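Local coordinates for sulfate permease family protein (Vibrio cholerae, PDB 4DGH) that probably takes part in anion transport across the membrane, this chain being the STAS domain of a SulP-family permease, at residues Y24-G28 against P29-A33; A35-F38 against E39-G43; P60-I64 against T65-T69. One frame throughout, in Å; residues are numbered along the deposited sequence.

Contact 1: residues Y24-G28 against P29-A33; sequences YALEG and PFFFA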
loop_
_atom_site.group_PDB
_atom_site.type_symbol
_atom_site.label_atom_id
_atom_site.label_comp_id
_atom_site.label_asym_id
_atom_site.label_seq_id
_atom_site.Cartn_x
_atom_site.Cartn_y
_atom_site.Cartn_z
ATOM N N TYR A 24 12.826 -4.321 -10.572
ATOM C CA TYR A 24 11.556 -4.210 -9.844
ATOM C C TYR A 24 11.371 -5.418 -8.966
ATOM O O TYR A 24 11.694 -6.535 -9.395
ATOM C CB TYR A 24 10.397 -4.105 -10.879
ATOM C CG TYR A 24 9.025 -3.944 -10.153
ATOM C CD1 TYR A 24 8.691 -2.733 -9.465
ATOM C CD2 TYR A 24 8.091 -4.966 -10.139
ATOM C CE1 TYR A 24 7.474 -2.589 -8.783
ATOM C CE2 TYR A 24 6.833 -4.776 -9.476
ATOM C CZ TYR A 24 6.592 -3.653 -8.763
ATOM O OH TYR A 24 5.356 -3.519 -8.081
ATOM N N ALA A 25 10.893 -5.246 -7.744
ATOM C CA ALA A 25 10.631 -6.392 -6.942
ATOM C C ALA A 25 9.164 -6.572 -6.629
ATOM O O ALA A 25 8.485 -5.621 -6.231
ATOM C CB ALA A 25 11.427 -6.342 -5.634
ATOM N N LEU A 26 8.725 -7.829 -6.655
ATOM C CA LEU A 26 7.391 -8.140 -6.243
ATOM C C LEU A 26 7.435 -8.254 -4.708
ATOM O O LEU A 26 8.234 -9.019 -4.139
ATOM C CB LEU A 26 6.993 -9.464 -6.869
ATOM C CG LEU A 26 6.965 -9.386 -8.394
ATOM C CD1 LEU A 26 6.417 -10.694 -8.965
ATOM C CD2 LEU A 26 6.065 -8.199 -8.712
ATOM N N GLU A 27 6.611 -7.513 -4.016
ATOM C CA GLU A 27 6.699 -7.601 -2.532
ATOM C C GLU A 27 5.565 -8.481 -2.025
ATOM O O GLU A 27 4.378 -8.116 -2.097
ATOM C CB GLU A 27 6.670 -6.224 -1.864
ATOM C CG GLU A 27 7.967 -5.799 -1.148
ATOM C CD GLU A 27 8.719 -4.648 -1.847
ATOM O OE1 GLU A 27 8.073 -3.696 -2.387
ATOM O OE2 GLU A 27 9.979 -4.674 -1.836
ATOM N N GLY A 28 5.938 -9.650 -1.540
ATOM C CA GLY A 28 5.020 -10.541 -0.892
ATOM C C GLY A 28 4.228 -11.343 -1.883
ATOM O O GLY A 28 4.303 -11.109 -3.107
ATOM N N PRO A 29 3.434 -12.293 -1.379
ATOM C CA PRO A 29 2.669 -13.027 -2.341
ATOM C C PRO A 29 1.546 -12.263 -3.031
ATOM O O PRO A 29 1.059 -12.727 -4.035
ATOM C CB PRO A 29 2.128 -14.199 -1.562
ATOM C CG PRO A 29 2.179 -13.772 -0.134
ATOM C CD PRO A 29 3.015 -12.563 0.002
ATOM N N PHE A 30 1.063 -11.156 -2.467
ATOM C CA PHE A 30 -0.116 -10.486 -3.057
ATOM C C PHE A 30 0.395 -9.210 -3.716
ATOM O O PHE A 30 0.150 -8.059 -3.253
ATOM C CB PHE A 30 -1.178 -10.233 -1.925
ATOM C CG PHE A 30 -1.393 -11.443 -1.027
ATOM C CD1 PHE A 30 -1.690 -12.696 -1.568
ATOM C CD2 PHE A 30 -1.277 -11.332 0.370
ATOM C CE1 PHE A 30 -1.899 -13.780 -0.753
ATOM C CE2 PHE A 30 -1.454 -12.439 1.173
ATOM C CZ PHE A 30 -1.785 -13.659 0.621
ATOM N N PHE A 31 1.195 -9.430 -4.749
ATOM C CA PHE A 31 1.926 -8.334 -5.377
ATOM C C PHE A 31 1.021 -7.728 -6.448
ATOM O O PHE A 31 1.460 -6.905 -7.170
ATOM C CB PHE A 31 3.224 -8.847 -6.000
ATOM C CG PHE A 31 2.998 -10.032 -6.943
ATOM C CD1 PHE A 31 2.593 -9.810 -8.267
ATOM C CD2 PHE A 31 3.146 -11.347 -6.486
ATOM C CE1 PHE A 31 2.372 -10.872 -9.142
ATOM C CE2 PHE A 31 2.911 -12.395 -7.363
ATOM C CZ PHE A 31 2.497 -12.158 -8.673
ATOM N N PHE A 32 -0.270 -8.101 -6.489
ATOM C CA PHE A 32 -1.188 -7.682 -7.601
ATOM C C PHE A 32 -1.292 -6.168 -7.779
ATOM O O PHE A 32 -1.234 -5.675 -8.899
ATOM C CB PHE A 32 -2.643 -8.261 -7.456
ATOM C CG PHE A 32 -2.690 -9.690 -6.964
ATOM C CD1 PHE A 32 -2.352 -10.747 -7.813
ATOM C CD2 PHE A 32 -3.012 -9.972 -5.638
ATOM C CE1 PHE A 32 -2.336 -12.069 -7.351
ATOM C CE2 PHE A 32 -3.000 -11.292 -5.176
ATOM C CZ PHE A 32 -2.651 -12.336 -6.011
ATOM N N ALA A 33 -1.461 -5.430 -6.699
ATOM C CA ALA A 33 -1.691 -3.973 -6.878
ATOM C C ALA A 33 -0.402 -3.314 -7.449
ATOM O O ALA A 33 -0.467 -2.508 -8.383
ATOM C CB ALA A 33 -2.150 -3.283 -5.569
HETATM O O HOH W 1 2.112 -9.217 -0.590
#
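Leu-26 sets its CD1 methyl over the centre of the Phe-31 ring, 3.9 Å from the ring centroid and only 5° off the normal, a CH-pi contact. The second branch, CD2, lies above the same face nearer its rim, 3.9 Å from Phe-31 CD1, so both arms of the leucine fork bear on one aromatic. The ring can meet them because its chi1 of 53° sets CG between the backbone N and the carbonyl carbon, turning the side chain back over the loop it has just left. Gly-28 O meets the rim of the same ring close to its plane, 3.6 Å from CD2 of Phe-31, where the ring hydrogens carry slight positive charge. This loop is the connection from strand 21-25 to helix 32-44 in a beta-alpha-beta unit of the STAS fold, with Phe-31 at the N-cap position of the helix. Gly-28, at a positive phi of 81°, supplies the bend, and Pro-29 continues it with a ring that restrains the backbone. A water ties the turn together: it donates to Glu-27 O at 2.9 Å and accepts from Phe-30 N at 2.9 Å, satisfying two backbone groups. Farther out, Leu-26 O and Arg-55 O both bind a potassium ion, while Met-62 and Thr-69 pack on Phe-31. Phe-30 points away from the strand, has Pro-29 CG packed over one face, and meets Tyr-24 of a second subunit edge-to-face.

Contact 2: residues A35-F38 against E39-G43; sequences AETF and ERVMG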
loop_
_atom_site.group_PDB
_atom_site.type_symbol
_atom_site.label_atom_id
_atom_site.label_comp_id
_atom_site.label_asym_id
_atom_site.label_seq_id
_atom_site.Cartn_x
_atom_site.Cartn_y
_atom_site.Cartn_z
ATOM N N ALA A 35 1.990 -4.996 -9.235
ATOM C CA ALA A 35 2.110 -5.454 -10.599
ATOM C C ALA A 35 1.330 -4.481 -11.488
ATOM O O ALA A 35 1.811 -4.096 -12.526
ATOM C CB ALA A 35 1.526 -6.862 -10.722
ATOM N N GLU A 36 0.130 -4.094 -11.069
ATOM C CA GLU A 36 -0.761 -3.304 -11.934
ATOM C C GLU A 36 -0.164 -1.896 -12.168
ATOM O O GLU A 36 -0.092 -1.406 -13.291
ATOM C CB GLU A 36 -2.140 -3.158 -11.274
ATOM C CG GLU A 36 -3.240 -2.689 -12.200
ATOM C CD GLU A 36 -4.532 -2.398 -11.442
ATOM O OE1 GLU A 36 -4.840 -3.098 -10.433
ATOM O OE2 GLU A 36 -5.234 -1.448 -11.850
ATOM N N THR A 37 0.292 -1.289 -11.093
ATOM C CA THR A 37 0.926 0.023 -11.161
ATOM C C THR A 37 2.174 0.004 -12.051
ATOM O O THR A 37 2.354 0.870 -12.929
ATOM C CB THR A 37 1.232 0.482 -9.736
ATOM O OG1 THR A 37 -0.019 0.483 -9.013
ATOM C CG2 THR A 37 1.835 1.898 -9.750
ATOM N N PHE A 38 2.996 -1.014 -11.872
ATOM C CA PHE A 38 4.251 -1.030 -12.567
ATOM C C PHE A 38 4.024 -1.227 -14.070
ATOM O O PHE A 38 4.686 -0.622 -14.906
ATOM C CB PHE A 38 5.169 -2.104 -12.057
ATOM C CG PHE A 38 6.560 -1.859 -12.466
ATOM C CD1 PHE A 38 7.161 -0.652 -12.166
ATOM C CD2 PHE A 38 7.249 -2.749 -13.251
ATOM C CE1 PHE A 38 8.463 -0.362 -12.578
ATOM C CE2 PHE A 38 8.572 -2.484 -13.621
ATOM C CZ PHE A 38 9.164 -1.260 -13.321
ATOM N N GLU A 39 3.053 -2.076 -14.378
ATOM C CA GLU A 39 2.636 -2.328 -15.718
ATOM C C GLU A 39 2.132 -1.004 -16.330
ATOM O O GLU A 39 2.492 -0.635 -17.442
ATOM C CB GLU A 39 1.532 -3.384 -15.577
ATOM C CG GLU A 39 1.156 -4.093 -16.852
ATOM C CD GLU A 39 0.171 -5.262 -16.618
ATOM O OE1 GLU A 39 0.128 -5.823 -15.493
ATOM O OE2 GLU A 39 -0.567 -5.607 -17.587
ATOM N N ARG A 40 1.326 -0.253 -15.567
ATOM C CA ARG A 40 0.858 1.061 -16.009
ATOM C C ARG A 40 1.986 2.040 -16.248
ATOM O O ARG A 40 2.034 2.658 -17.260
ATOM C CB ARG A 40 -0.246 1.588 -15.065
ATOM C CG ARG A 40 -0.790 2.994 -15.372
ATOM C CD ARG A 40 -2.101 3.320 -14.600
ATOM N NE ARG A 40 -2.026 3.073 -13.147
ATOM C CZ ARG A 40 -2.613 2.037 -12.523
ATOM N NH1 ARG A 40 -3.338 1.149 -13.241
ATOM N NH2 ARG A 40 -2.465 1.874 -11.194
ATOM N N VAL A 41 2.964 2.098 -15.372
ATOM C CA VAL A 41 4.087 3.004 -15.518
ATOM C C VAL A 41 4.885 2.651 -16.781
ATOM O O VAL A 41 5.250 3.528 -17.567
ATOM C CB VAL A 41 5.060 2.829 -14.336
ATOM C CG1 VAL A 41 6.358 3.598 -14.619
ATOM C CG2 VAL A 41 4.444 3.329 -13.032
HETATM N N MSE A 42 5.154 1.369 -16.954
HETATM C CA MSE A 42 6.010 0.960 -18.070
HETATM C C MSE A 42 5.307 1.286 -19.385
HETATM O O MSE A 42 5.955 1.553 -20.410
HETATM C CB MSE A 42 6.286 -0.552 -17.945
HETATM C CG MSE A 42 7.414 -0.933 -18.883
HETATM SE SE MSE A 42 9.103 -0.227 -18.096
HETATM C CE MSE A 42 9.916 -1.574 -16.920
ATOM N N GLY A 43 3.995 1.190 -19.379
ATOM C CA GLY A 43 3.177 1.553 -20.565
ATOM C C GLY A 43 3.122 3.039 -20.849
ATOM O O GLY A 43 2.966 3.460 -22.027
#
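Arg-40 reaches back along one flank of the helix to Glu-36 and Thr-37, one turn earlier. Its CB rests against the backbone, 3.4 Å from Thr-37 O. From there the chain leaves with CG anti to the backbone N (chi1 177°), stays extended through CD and then bends at chi3 (51°), which carries the guanidinium back beside the preceding turn. NH1 comes to 3.5 Å from Glu-36 OE2, a long salt bridge in which the carboxylate oxygen lies near the guanidinium plane although the two flat groups stand 88° apart. Such a pairing is mainly electrostatic. NH2 approaches Thr-37 OG1 at 3.6 Å, but the principal partner of that hydroxyl is Ala-33 O, to which it is hydrogen-bonded. At NE, Arg-40 has a long, weak ion pair with Glu-36 of a neighbouring subunit, so these long charged side chains suit a helix flank at the subunit boundary.

Phe-38 and Met-42, a selenomethionine, form the apolar counterpart. They run side by side in the same direction, and the CE methyl of Met-42 meets Phe-38 CE2 at 3.7 Å, obliquely to the ring. Bends at chi2 and chi3 of Met-42 bring the methyl there, and both residues also pack on Leu-52 of strand 51-55. Beneath these side chains, Val-41 N binds Thr-37 O at 2.8 Å and Met-42 N binds Phe-38 O at 2.9 Å. Such i to i+4 pairing, with charge on one flank and apolar side chains on another, is characteristic of an amphipathic alpha-helix, here the connecting helix of a beta-alpha-beta unit in the STAS fold.

Contact 3: residues P60-I64 against T65-T69; sequences PFMDI and TGIQT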
loop_
_atom_site.group_PDB
_atom_site.type_symbol
_atom_site.label_atom_id
_atom_site.label_comp_id
_atom_site.label_asym_id
_atom_site.label_seq_id
_atom_site.Cartn_x
_atom_site.Cartn_y
_atom_site.Cartn_z
ATOM N N PRO A 60 6.656 -15.793 -1.343
ATOM C CA PRO A 60 6.804 -17.103 -0.729
ATOM C C PRO A 60 6.061 -18.247 -1.456
ATOM O O PRO A 60 6.434 -19.399 -1.317
ATOM C CB PRO A 60 6.234 -16.891 0.714
ATOM C CG PRO A 60 5.259 -15.779 0.545
ATOM C CD PRO A 60 5.789 -14.888 -0.534
ATOM N N PHE A 61 5.032 -17.936 -2.226
ATOM C CA PHE A 61 4.308 -18.944 -2.954
ATOM C C PHE A 61 3.552 -18.168 -4.039
ATOM O O PHE A 61 3.458 -16.938 -3.969
ATOM C CB PHE A 61 3.309 -19.761 -2.077
ATOM C CG PHE A 61 2.170 -18.929 -1.553
ATOM C CD1 PHE A 61 0.991 -18.735 -2.327
ATOM C CD2 PHE A 61 2.283 -18.278 -0.310
ATOM C CE1 PHE A 61 -0.026 -17.895 -1.848
ATOM C CE2 PHE A 61 1.252 -17.467 0.180
ATOM C CZ PHE A 61 0.107 -17.258 -0.628
HETATM N N MSE A 62 3.044 -18.892 -5.044
HETATM C CA MSE A 62 2.237 -18.257 -6.091
HETATM C C MSE A 62 1.152 -19.236 -6.445
HETATM O O MSE A 62 1.401 -20.454 -6.539
HETATM C CB MSE A 62 2.956 -18.069 -7.394
HETATM C CG MSE A 62 4.080 -17.094 -7.180
HETATM SE SE MSE A 62 4.557 -16.450 -8.982
HETATM C CE MSE A 62 3.053 -15.338 -9.366
ATOM N N ASP A 63 -0.080 -18.751 -6.523
ATOM C CA ASP A 63 -1.157 -19.582 -7.006
ATOM C C ASP A 63 -1.447 -19.181 -8.443
ATOM O O ASP A 63 -0.782 -18.267 -9.002
ATOM C CB ASP A 63 -2.407 -19.499 -6.029
ATOM C CG ASP A 63 -2.931 -18.089 -5.819
ATOM O OD1 ASP A 63 -2.909 -17.292 -6.784
ATOM O OD2 ASP A 63 -3.373 -17.745 -4.661
ATOM N N ILE A 64 -2.469 -19.834 -9.026
ATOM C CA ILE A 64 -2.905 -19.528 -10.377
ATOM C C ILE A 64 -3.164 -18.033 -10.573
ATOM O O ILE A 64 -2.983 -17.508 -11.695
ATOM C CB ILE A 64 -4.129 -20.399 -10.812
ATOM C CG1 ILE A 64 -4.136 -20.599 -12.349
ATOM C CG2 ILE A 64 -5.427 -19.990 -10.055
ATOM C CD1 ILE A 64 -5.109 -21.712 -12.798
ATOM N N THR A 65 -3.630 -17.346 -9.548
ATOM C CA THR A 65 -3.941 -15.948 -9.706
ATOM C C THR A 65 -2.651 -15.112 -9.840
ATOM O O THR A 65 -2.589 -14.172 -10.671
ATOM C CB THR A 65 -4.904 -15.339 -8.606
ATOM O OG1 THR A 65 -4.221 -15.308 -7.377
ATOM C CG2 THR A 65 -6.145 -16.208 -8.360
ATOM N N GLY A 66 -1.620 -15.419 -9.051
ATOM C CA GLY A 66 -0.397 -14.625 -9.164
ATOM C C GLY A 66 0.339 -15.077 -10.435
ATOM O O GLY A 66 1.021 -14.304 -11.055
ATOM N N ILE A 67 0.246 -16.343 -10.809
ATOM C CA ILE A 67 0.877 -16.783 -12.075
ATOM C C ILE A 67 0.330 -16.036 -13.269
ATOM O O ILE A 67 1.088 -15.557 -14.114
ATOM C CB ILE A 67 0.694 -18.299 -12.289
ATOM C CG1 ILE A 67 1.682 -18.956 -11.308
ATOM C CG2 ILE A 67 0.975 -18.671 -13.769
ATOM C CD1 ILE A 67 3.176 -18.916 -11.724
ATOM N N GLN A 68 -0.988 -15.899 -13.335
ATOM C CA GLN A 68 -1.578 -15.228 -14.488
ATOM C C GLN A 68 -1.290 -13.720 -14.446
ATOM O O GLN A 68 -1.109 -13.094 -15.479
ATOM C CB GLN A 68 -3.075 -15.489 -14.553
ATOM C CG GLN A 68 -3.355 -16.918 -15.013
ATOM C CD GLN A 68 -4.809 -17.313 -14.803
ATOM O OE1 GLN A 68 -5.199 -17.663 -13.675
ATOM N NE2 GLN A 68 -5.617 -17.300 -15.874
ATOM N N THR A 69 -1.202 -13.158 -13.252
ATOM C CA THR A 69 -0.782 -11.755 -13.111
ATOM C C THR A 69 0.642 -11.545 -13.577
ATOM O O THR A 69 0.937 -10.569 -14.292
ATOM C CB THR A 69 -1.010 -11.327 -11.648
ATOM O OG1 THR A 69 -2.393 -11.504 -11.382
ATOM C CG2 THR A 69 -0.710 -9.850 -11.406
#
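Asp-63 OD1 gathers three donors from the first turn of the helix. Gly-66 N meets Asp-63 OD1 at 3.2 Å, nearly along the carboxylate C-O axis. A weak, bent bond from Thr-65 N to Asp-63 OD1 (2.9 Å) adds to it. The Thr-65 hydroxyl is the third donor, though its modelled 2.5 Å from OG1 to Asp-63 OD1 is doubtful as a measured length. Asp-63 is the N-cap residue, and aspartate suits the place because its short carboxylate can reach forward to amides of the first turn that have no earlier carbonyl to bind; chi1 of 57° brings OD1 over them. The negative charge probably also interacts favourably with the positive end of the helix dipole. OD2 has a separate task, accepting from Val-23 N of a neighbouring subunit.

The regular helix pattern starts with Ile-67 N to Asp-63 O, 2.8 Å and nearly straight. One residue on, Gln-68 N reaches Ile-64 O from above the carbonyl plane. Farther along, Thr-65 O accepts both the amide and the hydroxyl of Thr-69, from opposite faces of its plane.

Outside these polar bonds lies packing: selenomethionine Met-62 crosses Ile-67 at about a right angle, SE 3.9 Å from Ile-67 CD1. Ile-67 also packs on Ala-100, and Thr-65 and Thr-69 rest on Phe-32, setting the start of helix 64-78, which follows strand 51-55, against helix 32-44.

In the fold
The contacts follow one another along the chain within the STAS domain. Contact 1 leads from strand 21-25 into helix 32-44, contact 2 lies within that helix, and contact 3 opens helix 64-78 after strand 51-55. The centres of contact 1 and contact 2 lie about 12 Å apart. Those of contact 1 and contact 3 are about 10 Å apart, and those of contact 2 and contact 3 about 17 Å. Tyr-24 stacks on Phe-38, joining contact 1 to contact 2, while Ala-35 meets Thr-69 between helices 32-44 and 64-78. Contacts 1 and 3 both touch a second copy of the protein, and contacts 1 and 2 a third copy, so this part of the fold serves both the domain interior and the assembly.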